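Local coordinates for protein endosialidase (Enterobacteria phage phi92, PDB 4HIZ) that probably cleaves sialic acid polymers internally, at alpha-2,8 and alpha-2,9 linkages, as a trimeric bacteriophage endosialidase, at residues 610-615 / 626-631; 571-576 / 586-591. All coordinates share one frame; numbering follows the deposited sequence.

Contact 1 (610-615 / 626-631); sequences RLILCG and LLQLYG
R610 and Q628 lie side by side, pointing the same way, and share a hydrogen bond. R610 NE donates to Q628 OE1 at 3.0 Å, and the N-H...O angle of 130° marks a bent bond. The oxygen sits at the edge of the guanidinium, near its plane, and the guanidinium and amide planes differ by only 17°. CG of R610 stands between the backbone N and the carbonyl carbon (chi1 67°), and the extended chain beyond it runs beside Q628. A water closes the arrangement, accepting from R610 NH2 at 2.9 Å and from Q628 NE2 at 3.0 Å. The charge has further partners: E608 takes NH1 in a salt bridge, and Y594 of the second subunit makes a cation-pi contact.

Four backbone bonds, each 2.9 Å from N to O, tie L611 with L629 and L613 with L627 in both directions. I612-Q628, a non-hydrogen-bonded pair, lies between them, and R610-Y630 and C614-L626, of the same kind, flank them. A CA-H...O contact supplements the ladder, with L626 CA 3.2 Å from L613 O.

Apolar contacts on the R610 face begin at the Y630 ring, which R610 CD approaches obliquely, 3.8 Å from CE1. Next, I612 CG1 lies 3.8 Å from Q628 CD, backing the amide with hydrocarbon. Beyond it, C614 SG meets L626 CD2 at 3.7 Å.

The other face carries L611, L613, L627 and L629. L613 and L627 pack on their own counterparts in the other two subunits, as expected if these two leucines lie near the threefold axis. Strand 640-643 extends the antiparallel beta hairpin on one side, and strand 610-614 continues the sheet by a parallel ladder into the second subunit, consistent with an intertwined, prism-like phage-fibre stalk.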
loop_
_atom_site.group_PDB
_atom_site.type_symbol
_atom_site.label_atom_id
_atom_site.label_comp_id
_atom_site.label_asym_id
_atom_site.label_seq_id
_atom_site.Cartn_x
_atom_site.Cartn_y
_atom_site.Cartn_z
ATOM N N ARG A 610 3.544 36.823 -8.961
ATOM C CA ARG A 610 4.898 36.862 -9.503
ATOM C C ARG A 610 5.641 35.584 -9.162
ATOM O O ARG A 610 5.290 34.853 -8.215
ATOM C CB ARG A 610 5.661 38.065 -8.927
ATOM C CG ARG A 610 5.940 37.968 -7.397
ATOM C CD ARG A 610 6.327 39.353 -6.900
ATOM N NE ARG A 610 6.765 39.415 -5.499
ATOM C CZ ARG A 610 5.945 39.486 -4.458
ATOM N NH1 ARG A 610 4.607 39.438 -4.616
ATOM N NH2 ARG A 610 6.472 39.620 -3.241
ATOM N N LEU A 611 6.671 35.334 -9.955
ATOM C CA LEU A 611 7.569 34.210 -9.721
ATOM C C LEU A 611 8.907 34.790 -9.255
ATOM O O LEU A 611 9.425 35.721 -9.879
ATOM C CB LEU A 611 7.757 33.415 -11.038
ATOM C CG LEU A 611 8.684 32.182 -10.924
ATOM C CD1 LEU A 611 8.141 31.104 -9.967
ATOM C CD2 LEU A 611 8.989 31.559 -12.316
ATOM N N ILE A 612 9.461 34.262 -8.158
ATOM C CA ILE A 612 10.730 34.796 -7.620
ATOM C C ILE A 612 11.785 33.685 -7.675
ATOM O O ILE A 612 11.649 32.647 -7.026
ATOM C CB ILE A 612 10.617 35.291 -6.156
ATOM C CG1 ILE A 612 9.437 36.272 -6.032
ATOM C CG2 ILE A 612 11.953 35.953 -5.736
ATOM C CD1 ILE A 612 9.181 36.689 -4.559
ATOM N N LEU A 613 12.836 33.905 -8.446
ATOM C CA LEU A 613 13.929 32.943 -8.546
ATOM C C LEU A 613 15.033 33.466 -7.660
ATOM O O LEU A 613 15.421 34.622 -7.791
ATOM C CB LEU A 613 14.424 32.875 -9.985
ATOM C CG LEU A 613 13.355 32.504 -11.013
ATOM C CD1 LEU A 613 13.849 32.900 -12.375
ATOM C CD2 LEU A 613 13.086 31.008 -10.955
ATOM N N CYS A 614 15.534 32.628 -6.747
ATOM C CA CYS A 614 16.443 33.108 -5.689
ATOM C C CYS A 614 17.743 32.340 -5.641
ATOM O O CYS A 614 17.722 31.108 -5.630
ATOM C CB CYS A 614 15.792 32.918 -4.305
ATOM S SG CYS A 614 14.081 33.419 -4.164
ATOM N N GLY A 615 18.862 33.061 -5.571
ATOM C CA GLY A 615 20.160 32.403 -5.447
ATOM C C GLY A 615 20.442 31.964 -4.016
ATOM O O GLY A 615 21.373 31.159 -3.800
ATOM N N LEU A 626 18.104 37.865 -6.762
ATOM C CA LEU A 626 16.727 37.453 -7.093
ATOM C C LEU A 626 16.405 37.905 -8.509
ATOM O O LEU A 626 16.813 39.002 -8.909
ATOM C CB LEU A 626 15.680 38.193 -6.221
ATOM C CG LEU A 626 15.869 38.153 -4.708
ATOM C CD1 LEU A 626 14.868 39.115 -4.042
ATOM C CD2 LEU A 626 15.675 36.736 -4.174
ATOM N N LEU A 627 15.637 37.093 -9.242
ATOM C CA LEU A 627 14.959 37.608 -10.436
ATOM C C LEU A 627 13.459 37.492 -10.173
ATOM O O LEU A 627 12.953 36.408 -9.859
ATOM C CB LEU A 627 15.349 36.781 -11.672
ATOM C CG LEU A 627 14.502 37.126 -12.928
ATOM C CD1 LEU A 627 14.733 38.578 -13.349
ATOM C CD2 LEU A 627 14.846 36.134 -14.099
ATOM N N GLN A 628 12.748 38.616 -10.256
ATOM C CA GLN A 628 11.300 38.586 -10.049
ATOM C C GLN A 628 10.614 38.851 -11.390
ATOM O O GLN A 628 10.901 39.852 -12.082
ATOM C CB GLN A 628 10.848 39.635 -9.001
ATOM C CG GLN A 628 11.492 39.356 -7.608
ATOM C CD GLN A 628 10.658 39.897 -6.468
ATOM O OE1 GLN A 628 9.448 40.025 -6.579
ATOM N NE2 GLN A 628 11.311 40.178 -5.347
ATOM N N LEU A 629 9.713 37.953 -11.753
ATOM C CA LEU A 629 8.948 38.104 -12.991
ATOM C C LEU A 629 7.507 38.344 -12.555
ATOM O O LEU A 629 6.900 37.456 -11.938
ATOM C CB LEU A 629 9.039 36.798 -13.802
ATOM C CG LEU A 629 10.460 36.458 -14.265
ATOM C CD1 LEU A 629 10.556 35.027 -14.916
ATOM C CD2 LEU A 629 11.013 37.552 -15.175
ATOM N N TYR A 630 6.964 39.538 -12.820
ATOM C CA TYR A 630 5.595 39.838 -12.389
ATOM C C TYR A 630 4.561 39.336 -13.400
ATOM O O TYR A 630 4.804 39.371 -14.601
ATOM C CB TYR A 630 5.398 41.356 -12.221
ATOM C CG TYR A 630 6.140 42.038 -11.084
ATOM C CD1 TYR A 630 7.040 41.369 -10.271
ATOM C CD2 TYR A 630 5.920 43.382 -10.837
ATOM C CE1 TYR A 630 7.703 42.043 -9.197
ATOM C CE2 TYR A 630 6.562 44.062 -9.822
ATOM C CZ TYR A 630 7.454 43.395 -8.991
ATOM O OH TYR A 630 8.088 44.101 -7.970
ATOM N N GLY A 631 3.430 38.852 -12.905
ATOM C CA GLY A 631 2.335 38.402 -13.753
ATOM C C GLY A 631 1.465 39.565 -14.214
ATOM O O GLY A 631 1.590 40.713 -13.751
HETATM O O HOH W 1 9.305 40.356 -3.072
#

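Contact 2 (571-576 / 586-591); sequences LTVTGL and VRVKLD
T574, whose carbonyl oxygen abuts V586, has a hydroxyl engaged twice. L576 N donates to T574 OG1 at 3.2 Å with an N-H...O angle of 162°, closing an ST turn, and OG1 also makes a weak hydrogen bond to M568 O of the second subunit. The carbonyl oxygen accepts from Q582 NE2 as well, so both oxygens of T574 are satisfied where the chain leaves strand 571-573.

Across the contact, methyls pack on methyls and on backbone atoms. V586 divides its methyls between strand and turn: CG1, anti to the backbone N (chi1 163°), comes within 3.3 Å of V573 O and 3.6 Å of V573 CG1. CG2 faces the turn itself, 3.6 Å from T574 O and 3.8 Å from G575 N. G575, at a positive phi of 58°, brings no side chain between its backbone and this methyl.

V573 also reaches V588, two residues further along the other strand: its CG2 lies 3.7 Å from V588 CG2, the two side chains crossing at about a right angle. The strand axes come no nearer than 8.5 Å, too far for a ladder between the two segments.

Both strands instead form parallel ladders with strands of the second and third subunits, and L571 packs on L571 of the third. Such interlocking of three chains is consistent with an intertwined triple beta-helix, as in phage-fibre stalks.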
loop_
_atom_site.group_PDB
_atom_site.type_symbol
_atom_site.label_atom_id
_atom_site.label_comp_id
_atom_site.label_asym_id
_atom_site.label_seq_id
_atom_site.Cartn_x
_atom_site.Cartn_y
_atom_site.Cartn_z
ATOM N N LEU A 571 8.004 21.549 -2.129
ATOM C CA LEU A 571 8.966 20.614 -2.711
ATOM C C LEU A 571 10.382 21.015 -2.349
ATOM O O LEU A 571 10.755 22.195 -2.482
ATOM C CB LEU A 571 8.824 20.630 -4.254
ATOM C CG LEU A 571 9.930 19.830 -4.978
ATOM C CD1 LEU A 571 9.939 18.353 -4.578
ATOM C CD2 LEU A 571 9.814 19.949 -6.510
ATOM N N THR A 572 11.150 20.040 -1.875
ATOM C CA THR A 572 12.597 20.223 -1.695
ATOM C C THR A 572 13.279 19.116 -2.465
ATOM O O THR A 572 12.926 17.952 -2.309
ATOM C CB THR A 572 13.014 20.173 -0.214
ATOM O OG1 THR A 572 12.395 21.269 0.458
ATOM C CG2 THR A 572 14.553 20.292 -0.060
ATOM N N VAL A 573 14.236 19.477 -3.309
ATOM C CA VAL A 573 14.976 18.453 -4.066
ATOM C C VAL A 573 16.322 18.342 -3.332
ATOM O O VAL A 573 17.009 19.342 -3.172
ATOM C CB VAL A 573 15.144 18.847 -5.544
ATOM C CG1 VAL A 573 15.702 17.637 -6.342
ATOM C CG2 VAL A 573 13.774 19.293 -6.105
ATOM N N THR A 574 16.693 17.132 -2.890
ATOM C CA THR A 574 17.721 16.960 -1.857
ATOM C C THR A 574 19.102 16.532 -2.332
ATOM O O THR A 574 20.110 16.916 -1.737
ATOM C CB THR A 574 17.296 15.864 -0.838
ATOM O OG1 THR A 574 17.167 14.608 -1.526
ATOM C CG2 THR A 574 15.949 16.219 -0.180
ATOM N N GLY A 575 19.162 15.713 -3.377
ATOM C CA GLY A 575 20.424 15.073 -3.743
ATOM C C GLY A 575 21.039 14.223 -2.624
ATOM O O GLY A 575 22.251 13.961 -2.619
ATOM N N LEU A 576 20.209 13.734 -1.704
ATOM C CA LEU A 576 20.702 12.998 -0.548
ATOM C C LEU A 576 20.262 11.536 -0.672
ATOM O O LEU A 576 19.066 11.223 -0.611
ATOM C CB LEU A 576 20.128 13.635 0.728
ATOM C CG LEU A 576 20.596 12.966 2.034
ATOM C CD1 LEU A 576 22.118 12.900 2.120
ATOM C CD2 LEU A 576 20.045 13.712 3.232
ATOM N N VAL A 586 22.375 19.468 -7.367
ATOM C CA VAL A 586 21.024 18.939 -7.217
ATOM C C VAL A 586 20.223 19.365 -8.430
ATOM O O VAL A 586 20.319 20.508 -8.865
ATOM C CB VAL A 586 20.425 19.443 -5.910
ATOM C CG1 VAL A 586 18.899 19.272 -5.928
ATOM C CG2 VAL A 586 21.092 18.646 -4.766
ATOM N N ARG A 587 19.453 18.446 -9.004
ATOM C CA ARG A 587 18.914 18.659 -10.355
ATOM C C ARG A 587 17.401 18.504 -10.495
ATOM O O ARG A 587 16.818 17.501 -10.056
ATOM C CB ARG A 587 19.546 17.632 -11.301
ATOM C CG ARG A 587 21.069 17.672 -11.306
ATOM C CD ARG A 587 21.670 16.536 -12.115
ATOM N NE ARG A 587 23.065 16.815 -12.411
ATOM C CZ ARG A 587 24.100 16.378 -11.711
ATOM N NH1 ARG A 587 23.912 15.627 -10.628
ATOM N NH2 ARG A 587 25.332 16.699 -12.106
ATOM N N VAL A 588 16.790 19.464 -11.174
ATOM C CA VAL A 588 15.422 19.337 -11.665
ATOM C C VAL A 588 15.537 19.455 -13.178
ATOM O O VAL A 588 16.117 20.409 -13.664
ATOM C CB VAL A 588 14.533 20.496 -11.158
ATOM C CG1 VAL A 588 13.143 20.440 -11.836
ATOM C CG2 VAL A 588 14.404 20.398 -9.631
ATOM N N LYS A 589 15.031 18.476 -13.913
ATOM C CA LYS A 589 15.114 18.540 -15.380
ATOM C C LYS A 589 13.726 18.440 -15.973
ATOM O O LYS A 589 12.863 17.749 -15.437
ATOM C CB LYS A 589 15.963 17.386 -15.937
ATOM C CG LYS A 589 17.350 17.318 -15.320
ATOM C CD LYS A 589 18.005 15.987 -15.671
ATOM C CE LYS A 589 19.369 15.836 -15.031
ATOM N NZ LYS A 589 20.011 14.555 -15.462
ATOM N N LEU A 590 13.513 19.141 -17.072
ATOM C CA LEU A 590 12.220 19.109 -17.766
ATOM C C LEU A 590 12.382 18.498 -19.156
ATOM O O LEU A 590 13.285 18.891 -19.912
ATOM C CB LEU A 590 11.594 20.510 -17.881
ATOM C CG LEU A 590 10.941 21.117 -16.607
ATOM C CD1 LEU A 590 11.954 21.412 -15.592
ATOM C CD2 LEU A 590 10.206 22.392 -16.946
ATOM N N ASP A 591 11.536 17.519 -19.454
ATOM C CA ASP A 591 11.478 16.968 -20.833
ATOM C C ASP A 591 10.596 17.884 -21.680
ATOM O O ASP A 591 10.409 19.066 -21.347
ATOM C CB ASP A 591 10.904 15.547 -20.807
ATOM C CG ASP A 591 11.857 14.545 -20.163
ATOM O OD1 ASP A 591 13.085 14.767 -20.281
ATOM O OD2 ASP A 591 11.403 13.521 -19.576
#

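In the fold
Contacts 1 and 2 follow one another along the chain. They use different strands and do not touch; their centres are 19 Å apart and their nearest atoms about 10 Å apart. Both are largely buried, and both belong to the C-terminal trimeric part of the protein, yet their chemistry differs. In contact 1 the strands bond each other, with a polar link amid apolar contacts on one face and leucines on the other, and strand 610-614 also pairs with the second subunit. In contact 2 the ladders lie with other subunits, and side-chain packing, chiefly of valine methyls, joins its own two strands.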